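Local coordinates for protein LAO/AO transport system kinase (Escherichia coli, PDB 2P67) that belongs to the MeaB family of P-loop NTPases, proteins built round a mainly parallel, helix-covered beta sheet that carries a nucleotide-binding type of loop, at residues L59-T64 / T71-F76; I81-K86 / E250-I255; E139-C144 / D150-E155. All coordinates share one frame; numbering follows the deposited sequence. Where two conformers were deposited one is given.

Interaction 1: L59-T64 / T71-F76; sequences LGVTGT and TFLEAF
L59, on the central strand 57-63, meets F76 of helix 69-82 with one branch of its isobutyl group. CD1 comes up to the rim of the phenyl ring, 3.6 Å from F76 CE2, and lies near the ring plane, so the methyl touches the edge rather than resting on a face. F76 can reach this far because its CG stands anti to the backbone N (chi1 -178°), which swings the ring off the helix and across to the strand. I255 of helix 248-264 touches both L59 and F76, adding a second helix to the same apolar patch.

Two residues on, V61 again turns its side chain to the helix and gives the larger share of the strand's contact. Its CG1 methyl serves two neighbours: L73 CD2 at 4.1 Å and, more loosely, the F72 ring at 4.3 Å from CE2. V61 and L73 run past each other in opposite directions. The F72 ring is also packed from within the helix, since F76 CB sits 4.0 Å above one of its faces, toward the rim.

At G63 the strand passes into what looks like a P-loop (Walker A), leading back to helix 69-82; strand and helix axes run at 149°, roughly antiparallel.

Everything that meets here is hydrocarbon and buried. The strand spends its backbone bonds on neighbours such as V152 and V154, and between these two segments the helix rests on the strand through apolar packing, without a hydrogen bond.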
loop_
_atom_site.group_PDB
_atom_site.type_symbol
_atom_site.label_atom_id
_atom_site.label_comp_id
_atom_site.label_asym_id
_atom_site.label_seq_id
_atom_site.Cartn_x
_atom_site.Cartn_y
_atom_site.Cartn_z
ATOM N N LEU A 59 7.528 -12.046 17.547
ATOM C CA LEU A 59 6.111 -12.201 17.223
ATOM C C LEU A 59 5.354 -10.889 17.350
ATOM O O LEU A 59 5.606 -10.111 18.286
ATOM C CB LEU A 59 5.463 -13.235 18.159
ATOM C CG LEU A 59 6.088 -14.632 18.187
ATOM C CD1 LEU A 59 5.351 -15.515 19.208
ATOM C CD2 LEU A 59 6.072 -15.281 16.805
ATOM N N GLY A 60 4.403 -10.656 16.443
ATOM C CA GLY A 60 3.494 -9.536 16.593
ATOM C C GLY A 60 2.112 -10.070 16.870
ATOM O O GLY A 60 1.655 -11.044 16.225
ATOM N N VAL A 61 1.434 -9.431 17.818
ATOM C CA VAL A 61 0.084 -9.834 18.179
ATOM C C VAL A 61 -0.807 -8.577 18.235
ATOM O O VAL A 61 -0.542 -7.666 19.014
ATOM C CB VAL A 61 0.025 -10.611 19.545
ATOM C CG1 VAL A 61 -1.416 -10.881 19.940
ATOM C CG2 VAL A 61 0.851 -11.936 19.515
ATOM N N THR A 62 -1.842 -8.523 17.404
ATOM C CA THR A 62 -2.851 -7.472 17.551
ATOM C C THR A 62 -4.183 -8.076 17.998
ATOM O O THR A 62 -4.475 -9.234 17.732
ATOM C CB THR A 62 -3.037 -6.609 16.267
ATOM O OG1 THR A 62 -3.498 -7.423 15.161
ATOM C CG2 THR A 62 -1.749 -5.921 15.896
ATOM N N GLY A 63 -4.984 -7.295 18.712
ATOM C CA GLY A 63 -6.331 -7.745 19.032
ATOM C C GLY A 63 -7.289 -6.596 18.838
ATOM O O GLY A 63 -6.975 -5.465 19.206
ATOM N N THR A 64 -8.443 -6.877 18.236
ATOM C CA THR A 64 -9.509 -5.881 18.149
ATOM C C THR A 64 -10.144 -5.711 19.535
ATOM O O THR A 64 -10.022 -6.601 20.388
ATOM C CB THR A 64 -10.580 -6.277 17.099
ATOM O OG1 THR A 64 -11.087 -7.585 17.397
ATOM C CG2 THR A 64 -9.988 -6.274 15.694
ATOM N N THR A 71 -6.167 -12.031 27.910
ATOM C CA THR A 71 -6.263 -13.428 28.361
ATOM C C THR A 71 -5.468 -14.355 27.460
ATOM O O THR A 71 -4.801 -15.286 27.938
ATOM C CB THR A 71 -7.727 -13.922 28.505
ATOM O OG1 THR A 71 -8.378 -13.958 27.222
ATOM C CG2 THR A 71 -8.495 -13.007 29.433
ATOM N N PHE A 72 -5.529 -14.092 26.151
ATOM C CA PHE A 72 -4.751 -14.861 25.194
ATOM C C PHE A 72 -3.253 -14.731 25.462
ATOM O O PHE A 72 -2.560 -15.736 25.529
ATOM C CB PHE A 72 -5.068 -14.471 23.736
ATOM C CG PHE A 72 -4.115 -15.075 22.747
ATOM C CD1 PHE A 72 -4.262 -16.401 22.357
ATOM C CD2 PHE A 72 -3.049 -14.335 22.239
ATOM C CE1 PHE A 72 -3.372 -16.983 21.469
ATOM C CE2 PHE A 72 -2.144 -14.907 21.347
ATOM C CZ PHE A 72 -2.311 -16.243 20.957
ATOM N N LEU A 73 -2.759 -13.502 25.586
ATOM C CA LEU A 73 -1.343 -13.275 25.847
ATOM C C LEU A 73 -0.845 -13.957 27.115
ATOM O O LEU A 73 0.256 -14.513 27.141
ATOM C CB LEU A 73 -1.034 -11.785 25.896
ATOM C CG LEU A 73 -1.014 -11.093 24.534
ATOM C CD1 LEU A 73 -0.927 -9.587 24.749
ATOM C CD2 LEU A 73 0.134 -11.619 23.652
ATOM N N GLU A 74 -1.656 -13.905 28.163
ATOM C CA GLU A 74 -1.323 -14.578 29.415
ATOM C C GLU A 74 -1.217 -16.088 29.205
ATOM O O GLU A 74 -0.219 -16.702 29.573
ATOM C CB GLU A 74 -2.360 -14.252 30.498
ATOM C CG GLU A 74 -2.018 -14.914 31.842
ATOM C CD GLU A 74 -3.172 -14.880 32.833
ATOM O OE1 GLU A 74 -4.334 -15.046 32.414
ATOM O OE2 GLU A 74 -2.906 -14.703 34.043
ATOM N N ALA A 75 -2.249 -16.683 28.615
ATOM C CA ALA A 75 -2.233 -18.122 28.335
ATOM C C ALA A 75 -1.077 -18.524 27.418
ATOM O O ALA A 75 -0.375 -19.491 27.682
ATOM C CB ALA A 75 -3.589 -18.577 27.769
ATOM N N PHE A 76 -0.873 -17.763 26.338
ATOM C CA PHE A 76 0.174 -18.066 25.369
ATOM C C PHE A 76 1.546 -17.926 26.024
ATOM O O PHE A 76 2.404 -18.805 25.874
ATOM C CB PHE A 76 0.038 -17.143 24.137
ATOM C CG PHE A 76 1.054 -17.402 23.046
ATOM C CD1 PHE A 76 1.035 -18.587 22.302
ATOM C CD2 PHE A 76 2.022 -16.442 22.743
ATOM C CE1 PHE A 76 1.975 -18.808 21.277
ATOM C CE2 PHE A 76 2.971 -16.658 21.724
ATOM C CZ PHE A 76 2.953 -17.839 20.998
#

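Interaction 2: I81-K86 / E250-I255; sequences IREGLK and EIWHAI
W252 buries more surface here than any other residue of the two segments, and L85 and E83 meet it from the turn that follows helix 69-82. The indole leaves helix 248-264 with CG anti to the backbone N (chi1 176°), which carries its six-membered ring and its N-H across to that turn. L79 and L80 of helix 69-82 and L57 of the central strand also touch W252, so much of the ring is wrapped in aliphatic groups.

L85 approaches from the opposite direction. Its CD1 methyl lies 3.8 Å from W252 CZ2, obliquely to the ring. L80 and D150 also touch this leucine.

E83 deals with the polar corner of the indole. Its chain is bent at chi2 (-73°), and CG passes 4.1 Å from W252 NE1 while the carboxylate turns to a water. That water sits in the indole plane at the ring edge, takes the N-H at 2.9 Å from W252 NE1 and donates its own proton to E83 OE1 at 2.6 Å. The planes of carboxylate and indole stand 50° apart.

The turn itself is a Schellman motif: G84, with positive phi, closes the helix, and G84 N bonds to I81 O at 2.8 Å. This reversal sets E83 and L85 on either side of the glycine, both directed at the tryptophan.

The contact is part apolar, part polar. A buried ring packs against leucine, while its N-H, near the exposed glutamate, is satisfied through water, so the turn after helix 69-82 meets helix 248-264 without a direct hydrogen bond.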
loop_
_atom_site.group_PDB
_atom_site.type_symbol
_atom_site.label_atom_id
_atom_site.label_comp_id
_atom_site.label_asym_id
_atom_site.label_seq_id
_atom_site.Cartn_x
_atom_site.Cartn_y
_atom_site.Cartn_z
ATOM N N ILE A 81 6.567 -20.368 28.664
ATOM C CA ILE A 81 7.380 -20.512 29.875
ATOM C C ILE A 81 7.416 -21.972 30.329
ATOM O O ILE A 81 8.484 -22.494 30.669
ATOM C CB ILE A 81 6.920 -19.563 30.992
ATOM C CG1 ILE A 81 7.309 -18.122 30.635
ATOM C CG2 ILE A 81 7.539 -19.954 32.351
ATOM C CD1 ILE A 81 6.455 -17.099 31.284
ATOM N N ARG A 82 6.265 -22.632 30.297
ATOM C CA ARG A 82 6.210 -24.079 30.538
ATOM C C ARG A 82 7.119 -24.868 29.609
ATOM O O ARG A 82 7.673 -25.883 30.018
ATOM C CB ARG A 82 4.781 -24.603 30.449
ATOM C CG ARG A 82 4.018 -24.480 31.747
ATOM C CD ARG A 82 2.635 -25.080 31.626
ATOM N NE ARG A 82 1.636 -24.023 31.500
ATOM C CZ ARG A 82 0.836 -23.836 30.459
ATOM N NH1 ARG A 82 -0.018 -22.833 30.482
ATOM N NH2 ARG A 82 0.856 -24.651 29.420
ATOM N N GLU A 83 7.288 -24.405 28.367
ATOM C CA GLU A 83 8.209 -25.037 27.413
ATOM C C GLU A 83 9.671 -24.750 27.764
ATOM O O GLU A 83 10.578 -25.174 27.048
ATOM C CB GLU A 83 7.943 -24.560 25.976
ATOM C CG GLU A 83 6.595 -24.990 25.366
ATOM C CD GLU A 83 6.532 -26.470 25.005
ATOM O OE1 GLU A 83 7.502 -27.004 24.415
ATOM O OE2 GLU A 83 5.495 -27.099 25.306
ATOM N N GLY A 84 9.889 -24.003 28.843
ATOM C CA GLY A 84 11.230 -23.608 29.278
ATOM C C GLY A 84 11.819 -22.422 28.517
ATOM O O GLY A 84 13.043 -22.268 28.465
ATOM N N LEU A 85 10.962 -21.585 27.918
ATOM C CA LEU A 85 11.447 -20.417 27.170
ATOM C C LEU A 85 11.326 -19.124 27.990
ATOM O O LEU A 85 10.508 -19.029 28.907
ATOM C CB LEU A 85 10.703 -20.267 25.824
ATOM C CG LEU A 85 10.801 -21.432 24.820
ATOM C CD1 LEU A 85 9.737 -21.305 23.725
ATOM C CD2 LEU A 85 12.199 -21.534 24.225
ATOM N N LYS A 86 12.149 -18.143 27.638
ATOM C CA LYS A 86 12.107 -16.811 28.219
ATOM C C LYS A 86 11.370 -15.921 27.215
ATOM O O LYS A 86 11.767 -15.850 26.035
ATOM C CB LYS A 86 13.533 -16.288 28.462
ATOM C CG LYS A 86 14.316 -17.105 29.523
ATOM C CD LYS A 86 15.811 -16.736 29.544
ATOM C CE LYS A 86 16.572 -17.351 28.354
ATOM N NZ LYS A 86 18.032 -16.991 28.337
ATOM N N GLU A 250 -2.034 -25.512 20.066
ATOM C CA GLU A 250 -2.167 -25.634 18.619
ATOM C C GLU A 250 -1.706 -24.362 17.892
ATOM O O GLU A 250 -1.129 -24.428 16.797
ATOM C CB GLU A 250 -3.622 -25.967 18.270
ATOM C CG GLU A 250 -4.011 -27.426 18.634
ATOM C CD GLU A 250 -4.260 -27.696 20.139
ATOM O OE1 GLU A 250 -4.186 -26.792 21.021
ATOM O OE2 GLU A 250 -4.552 -28.873 20.449
ATOM N N ILE A 251 -1.946 -23.215 18.520
ATOM C CA ILE A 251 -1.488 -21.926 17.977
ATOM C C ILE A 251 0.046 -21.854 17.989
ATOM O O ILE A 251 0.668 -21.477 16.996
ATOM C CB ILE A 251 -2.173 -20.741 18.698
ATOM C CG1 ILE A 251 -3.673 -20.700 18.310
ATOM C CG2 ILE A 251 -1.439 -19.404 18.399
ATOM C CD1 ILE A 251 -4.551 -19.972 19.214
ATOM N N TRP A 252 0.660 -22.274 19.094
ATOM C CA TRP A 252 2.126 -22.324 19.185
ATOM C C TRP A 252 2.683 -23.273 18.131
ATOM O O TRP A 252 3.657 -22.978 17.453
ATOM C CB TRP A 252 2.547 -22.743 20.600
ATOM C CG TRP A 252 4.015 -22.915 20.815
ATOM C CD1 TRP A 252 4.639 -23.991 21.415
ATOM C CD2 TRP A 252 5.057 -21.997 20.456
ATOM N NE1 TRP A 252 6.006 -23.793 21.443
ATOM C CE2 TRP A 252 6.290 -22.577 20.873
ATOM C CE3 TRP A 252 5.080 -20.747 19.814
ATOM C CZ2 TRP A 252 7.528 -21.939 20.674
ATOM C CZ3 TRP A 252 6.315 -20.113 19.625
ATOM C CH2 TRP A 252 7.517 -20.710 20.055
ATOM N N HIS A 253 2.027 -24.412 17.969
ATOM C CA HIS A 253 2.432 -25.360 16.961
ATOM C C HIS A 253 2.345 -24.814 15.533
ATOM O O HIS A 253 3.198 -25.110 14.710
ATOM C CB HIS A 253 1.658 -26.656 17.140
ATOM C CG HIS A 253 2.068 -27.389 18.376
ATOM N ND1 HIS A 253 1.242 -28.270 19.043
ATOM C CD2 HIS A 253 3.217 -27.330 19.091
ATOM C CE1 HIS A 253 1.883 -28.749 20.097
ATOM N NE2 HIS A 253 3.080 -28.189 20.152
ATOM N N ALA A 254 1.333 -24.003 15.269
ATOM C CA ALA A 254 1.197 -23.367 13.966
ATOM C C ALA A 254 2.318 -22.352 13.740
ATOM O O ALA A 254 2.839 -22.238 12.634
ATOM C CB ALA A 254 -0.165 -22.707 13.823
ATOM N N ILE A 255 2.665 -21.601 14.786
ATOM C CA ILE A 255 3.792 -20.666 14.723
ATOM C C ILE A 255 5.090 -21.401 14.404
ATOM O O ILE A 255 5.874 -20.940 13.573
ATOM C CB ILE A 255 3.915 -19.798 16.017
ATOM C CG1 ILE A 255 2.723 -18.830 16.095
ATOM C CG2 ILE A 255 5.254 -18.995 16.024
ATOM C CD1 ILE A 255 2.382 -18.264 17.481
HETATM O O HOH W 1 8.212 -25.415 22.459
#

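Interaction 3: E139-C144 / D150-E155; sequences ELMLLC and DVVIVE
V152, near the start of strand 151-157, points at helix 133-146 and splits its two methyls between two helix residues. In the conformers described here for this valine and for V154, V152 CG1 is anti to the backbone N (chi1 -171°) and lies 4.1 Å from M141 CG, while V152 CG2 packs 3.8 Å from C144 CB. M141 and C144 are three residues apart, about one turn, so the valine fork spans the helix surface between them.

Next along, I153 faces the other side of the sheet, where L73 and F76 of helix 69-82 touch it.

V154, one repeat beyond V152 on the same side of the strand, meets the thioether sulfur of M141. There the approach is looser, with M141 SD 4.3 Å from V154 CB. The methionine chain is extended through chi2 and bends at chi3 (81°), and its length lets one residue cover both valines.

At E155 the strand nears the putative P-loop: its carboxylate forms a salt bridge with K69. On the helix, E139 makes another, to R317 of the second subunit.

Helix and strand axes lie 9.2 Å apart and run at 162°, nearly antiparallel, joined by a short connection. This is the returning half of a beta-alpha-beta crossover from strand 119-124 to strand 151-157, the building unit of the parallel-sheet P-loop NTPase fold.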
loop_
_atom_site.group_PDB
_atom_site.type_symbol
_atom_site.label_atom_id
_atom_site.label_comp_id
_atom_site.label_asym_id
_atom_site.label_seq_id
_atom_site.Cartn_x
_atom_site.Cartn_y
_atom_site.Cartn_z
ATOM N N GLU A 139 13.819 -0.604 19.297
ATOM C CA GLU A 139 14.982 -0.539 20.180
ATOM C C GLU A 139 14.799 -1.409 21.449
ATOM O O GLU A 139 15.722 -2.120 21.874
ATOM C CB GLU A 139 15.326 0.923 20.503
ATOM C CG GLU A 139 15.747 1.678 19.246
ATOM C CD GLU A 139 15.955 3.155 19.460
ATOM O OE1 GLU A 139 15.422 3.713 20.455
ATOM O OE2 GLU A 139 16.663 3.746 18.613
ATOM N N LEU A 140 13.606 -1.376 22.040
ATOM C CA LEU A 140 13.346 -2.192 23.208
ATOM C C LEU A 140 13.425 -3.685 22.852
ATOM O O LEU A 140 13.927 -4.473 23.641
ATOM C CB LEU A 140 11.988 -1.852 23.802
ATOM C CG LEU A 140 11.771 -0.408 24.294
ATOM C CD1 LEU A 140 10.409 -0.342 24.961
ATOM C CD2 LEU A 140 12.847 0.046 25.281
ATOM N N MET A 141 12.927 -4.044 21.665
ATOM C CA MET A 141 13.030 -5.417 21.142
ATOM C C MET A 141 14.500 -5.855 21.029
ATOM O O MET A 141 14.850 -6.961 21.446
ATOM C CB MET A 141 12.341 -5.541 19.767
ATOM C CG MET A 141 10.811 -5.463 19.815
ATOM S SD MET A 141 10.057 -5.416 18.150
ATOM C CE MET A 141 10.101 -7.184 17.739
ATOM N N LEU A 142 15.349 -4.976 20.493
ATOM C CA LEU A 142 16.801 -5.245 20.434
ATOM C C LEU A 142 17.404 -5.517 21.812
ATOM O O LEU A 142 18.178 -6.470 21.974
ATOM C CB LEU A 142 17.538 -4.091 19.758
ATOM C CG LEU A 142 17.327 -3.848 18.263
ATOM C CD1 LEU A 142 18.205 -2.689 17.831
ATOM C CD2 LEU A 142 17.633 -5.119 17.415
ATOM N N LEU A 143 17.012 -4.725 22.814
ATOM C CA LEU A 143 17.493 -4.939 24.189
ATOM C C LEU A 143 17.083 -6.324 24.682
ATOM O O LEU A 143 17.900 -7.050 25.266
ATOM C CB LEU A 143 17.001 -3.833 25.156
ATOM C CG LEU A 143 17.652 -2.458 24.912
ATOM C CD1 LEU A 143 16.906 -1.358 25.665
ATOM C CD2 LEU A 143 19.128 -2.466 25.279
ATOM N N CYS A 144 15.837 -6.715 24.418
ATOM C CA CYS A 144 15.382 -8.046 24.795
ATOM C C CYS A 144 16.186 -9.165 24.108
ATOM O O CYS A 144 16.483 -10.199 24.724
ATOM C CB CYS A 144 13.893 -8.204 24.522
ATOM S SG CYS A 144 12.866 -7.143 25.543
ATOM N N ASP A 150 14.061 -15.737 24.348
ATOM C CA ASP A 150 13.814 -16.691 23.286
ATOM C C ASP A 150 12.752 -16.191 22.317
ATOM O O ASP A 150 12.847 -16.410 21.091
ATOM C CB ASP A 150 13.368 -18.011 23.884
ATOM C CG ASP A 150 14.476 -18.684 24.683
ATOM O OD1 ASP A 150 15.486 -19.091 24.079
ATOM O OD2 ASP A 150 14.344 -18.759 25.905
ATOM N N VAL A 151 11.751 -15.516 22.883
ATOM C CA VAL A 151 10.617 -14.996 22.121
ATOM C C VAL A 151 10.352 -13.584 22.624
ATOM O O VAL A 151 10.286 -13.363 23.842
ATOM C CB VAL A 151 9.342 -15.831 22.373
ATOM C CG1 VAL A 151 8.128 -15.249 21.595
ATOM C CG2 VAL A 151 9.570 -17.300 21.984
ATOM N N VAL A 152 10.245 -12.640 21.699
ATOM C CA VAL A 152 9.778 -11.286 22.015
ATOM C C VAL A 152 8.471 -11.041 21.286
ATOM O O VAL A 152 8.401 -11.224 20.063
ATOM C CB VAL A 152 10.765 -10.177 21.564
ATOM C CG1 VAL A 152 10.321 -8.816 22.126
ATOM C CG2 VAL A 152 12.178 -10.501 22.007
ATOM N N ILE A 153 7.457 -10.613 22.035
ATOM C CA ILE A 153 6.127 -10.346 21.490
ATOM C C ILE A 153 5.849 -8.862 21.553
ATOM O O ILE A 153 5.889 -8.267 22.642
ATOM C CB ILE A 153 5.039 -11.080 22.297
ATOM C CG1 ILE A 153 5.305 -12.593 22.305
ATOM C CG2 ILE A 153 3.637 -10.789 21.716
ATOM C CD1 ILE A 153 4.332 -13.379 23.168
ATOM N N VAL A 154 5.590 -8.255 20.397
ATOM C CA VAL A 154 5.148 -6.877 20.380
ATOM C C VAL A 154 3.634 -6.896 20.173
ATOM O O VAL A 154 3.115 -7.566 19.264
ATOM C CB VAL A 154 5.937 -6.001 19.351
ATOM C CG1 VAL A 154 5.719 -6.460 17.892
ATOM C CG2 VAL A 154 5.608 -4.515 19.531
ATOM N N GLU A 155 2.911 -6.201 21.037
ATOM C CA GLU A 155 1.460 -6.292 20.937
ATOM C C GLU A 155 0.780 -4.937 20.999
ATOM O O GLU A 155 1.255 -4.033 21.665
ATOM C CB GLU A 155 0.899 -7.269 21.975
ATOM C CG GLU A 155 1.155 -6.871 23.414
ATOM C CD GLU A 155 -0.003 -6.114 24.013
ATOM O OE1 GLU A 155 0.017 -5.900 25.238
ATOM O OE2 GLU A 155 -0.944 -5.748 23.280
#

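Overall arrangement
Interactions 1 and 3 lie on neighbouring strands of one parallel sheet, 57-63 and 151-157, with centres about 14 Å apart; L59 pairs with V152 and V154 through the backbone. Helix 69-82 covers one face in interaction 1 and helix 133-146 the other in interaction 3, the alpha/beta/alpha layering of P-loop NTPases. Interaction 2, its centre about 13 Å from that of interaction 1 and about 16 Å from that of interaction 3, joins the turn after helix 69-82, away from the probable P-loop, to helix 248-264; its K86 pairs through the backbone with D150 and V151. Along the chain interaction 1 closes first; interaction 3 then falls between the halves of interaction 2, which unites distant sequence.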